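Local coordinates for putative Lipoprotein (Shewanella oneidensis, PDB 3U24) that is of unknown function but binds zinc and calcium ions and belongs to the DUF885 family, grouped with metallopeptidase-like proteins, at residues E247-F252 with L516-L521. Numbering follows the deposited sequence.
With ACY (acetic acid), chain Q.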
# COMPACT_ATOMS: atom_id res chain seq x y z
N GLU A 247 6.91 -17.12 -3.16
CA GLU A 247 8.29 -16.69 -3.15
C GLU A 247 8.66 -15.82 -4.35
O GLU A 247 9.37 -14.81 -4.19
CB GLU A 247 9.22 -17.88 -3.09
CG GLU A 247 9.19 -18.66 -1.77
CD GLU A 247 9.88 -17.93 -0.62
OE1 GLU A 247 10.41 -16.79 -0.82
OE2 GLU A 247 9.88 -18.47 0.51
N GLN A 248 8.20 -16.18 -5.55
CA GLN A 248 8.53 -15.39 -6.73
C GLN A 248 7.85 -14.03 -6.57
O GLN A 248 8.49 -12.99 -6.80
CB GLN A 248 8.14 -16.08 -8.07
CG GLN A 248 8.97 -17.32 -8.43
CD GLN A 248 8.42 -18.28 -9.56
OE1 GLN A 248 7.23 -18.30 -9.90
NE2 GLN A 248 9.31 -19.11 -10.09
N LYS A 249 6.57 -13.99 -6.15
CA LYS A 249 5.87 -12.71 -6.00
C LYS A 249 6.53 -11.82 -4.93
O LYS A 249 6.65 -10.62 -5.10
CB LYS A 249 4.39 -12.90 -5.67
CG LYS A 249 3.54 -11.62 -5.72
CD LYS A 249 2.03 -11.97 -5.70
CE LYS A 249 1.10 -10.82 -6.09
NZ LYS A 249 1.18 -9.67 -5.18
N PHE A 250 6.91 -12.46 -3.84
CA PHE A 250 7.59 -11.80 -2.74
C PHE A 250 8.89 -11.21 -3.26
O PHE A 250 9.13 -10.05 -3.02
CB PHE A 250 7.82 -12.79 -1.60
CG PHE A 250 8.51 -12.23 -0.39
CD1 PHE A 250 7.79 -11.60 0.59
CD2 PHE A 250 9.88 -12.40 -0.21
CE1 PHE A 250 8.44 -11.09 1.73
CE2 PHE A 250 10.52 -11.90 0.91
CZ PHE A 250 9.81 -11.22 1.86
N ALA A 251 9.67 -11.95 -4.05
CA ALA A 251 10.92 -11.36 -4.60
C ALA A 251 10.64 -10.15 -5.49
O ALA A 251 11.31 -9.13 -5.34
CB ALA A 251 11.76 -12.39 -5.33
N PHE A 252 9.62 -10.20 -6.37
CA PHE A 252 9.35 -9.10 -7.29
C PHE A 252 8.74 -7.87 -6.59
O PHE A 252 9.14 -6.73 -6.88
CB PHE A 252 8.40 -9.50 -8.45
CG PHE A 252 9.03 -10.37 -9.49
CD1 PHE A 252 10.24 -10.02 -10.09
CD2 PHE A 252 8.39 -11.53 -9.91
CE1 PHE A 252 10.81 -10.81 -11.05
CE2 PHE A 252 8.95 -12.34 -10.89
CZ PHE A 252 10.18 -11.98 -11.45
N LEU A 516 -7.83 -12.16 -0.78
CA LEU A 516 -7.94 -11.44 -2.05
C LEU A 516 -6.61 -10.90 -2.56
O LEU A 516 -6.48 -10.61 -3.72
CB LEU A 516 -8.99 -10.31 -1.94
CG LEU A 516 -10.45 -10.81 -1.85
CD1 LEU A 516 -11.44 -9.69 -1.49
CD2 LEU A 516 -10.87 -11.51 -3.13
N SER A 517 -5.65 -10.74 -1.68
CA SER A 517 -4.32 -10.26 -2.05
C SER A 517 -3.26 -11.18 -1.44
O SER A 517 -3.53 -11.97 -0.52
CB SER A 517 -4.13 -8.84 -1.52
OG SER A 517 -4.03 -8.86 -0.11
N GLN A 518 -2.06 -11.08 -1.99
CA GLN A 518 -0.92 -11.88 -1.57
C GLN A 518 0.30 -10.95 -1.47
O GLN A 518 0.40 -9.99 -2.27
CB GLN A 518 -0.63 -12.97 -2.60
CG GLN A 518 -1.87 -13.68 -3.12
CD GLN A 518 -2.50 -12.93 -4.25
OE1 GLN A 518 -1.81 -12.26 -4.99
NE2 GLN A 518 -3.81 -13.01 -4.38
N VAL A 519 1.17 -11.23 -0.48
CA VAL A 519 2.48 -10.59 -0.31
C VAL A 519 2.41 -9.16 0.27
O VAL A 519 3.17 -8.80 1.18
CB VAL A 519 3.31 -10.68 -1.61
CG1 VAL A 519 4.54 -9.83 -1.54
CG2 VAL A 519 3.71 -12.14 -1.86
N GLN A 520 1.48 -8.35 -0.20
CA GLN A 520 1.42 -6.95 0.26
C GLN A 520 1.42 -6.82 1.79
O GLN A 520 2.03 -5.90 2.36
CB GLN A 520 0.24 -6.21 -0.42
CG GLN A 520 0.19 -4.69 -0.17
CD GLN A 520 -0.24 -4.34 1.26
OE1 GLN A 520 -1.00 -5.07 1.89
NE2 GLN A 520 0.31 -3.23 1.78
N LEU A 521 0.78 -7.76 2.47
CA LEU A 521 0.65 -7.74 3.95
C LEU A 521 1.98 -7.92 4.64
O LEU A 521 2.13 -7.45 5.75
CB LEU A 521 -0.36 -8.77 4.47
CG LEU A 521 -1.79 -8.23 4.53
CD1 LEU A 521 -2.78 -9.39 4.70
CD2 LEU A 521 -1.92 -7.20 5.65
C ACY Q . -4.18 -10.81 -7.22
O ACY Q . -5.15 -10.97 -6.42
OXT ACY Q . -2.98 -10.67 -6.84
CH3 ACY Q . -4.48 -10.74 -8.68
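Val519 presses its two methyl groups against the flank of helix 243-254 where Lys249 and Phe250 follow one another, and this is the tightly packed part of the contact. Val519 CG2 lies 3.9 Å from CG of Lys249 and also rests on the backbone N of Phe250. Val519 CG1 comes within 3.8 Å of Phe250 CA and meets the aromatic ring obliquely. Tyr246, Asp253 and Ile254 of the same helix also touch the valine, whose backbone N is hydrogen-bonded to OD2 of Asp479 in helix 459-485.

Beside this apolar patch the partly exposed lysine reaches over to the loop. A first torsion of -171° sets CG opposite the backbone N, and the chain then runs out nearly extended and bends only at the last torsion, bringing Lys249 NZ to Gln518 O at 3.0 Å. The donor stands above the carbonyl plane, 43° out of it. Asp253, one helical turn on, holds the same ammonium in a salt bridge. Cutting Lys249 back to an alanine is likely to leave Asp253 without its counter-charge and Gln518 O without this donor, and to thin the cover over Val519 CG2.

Between the two segments the amide side is less closely fitted. The Gln518 chain crosses that of Lys249 at about a right angle, with Gln518 OE1 3.4 Å from Lys249 CE, and Gln518 NE2 donates a nearly straight bond (166°) to O of an acetic acid molecule, probably from the crystallisation liquor.

Away from the annotated metal sites, this is a helix-to-loop contact that joins helix 243-254 to the connection between helices 504-516 and 523-542, within the largely helical DUF885 fold.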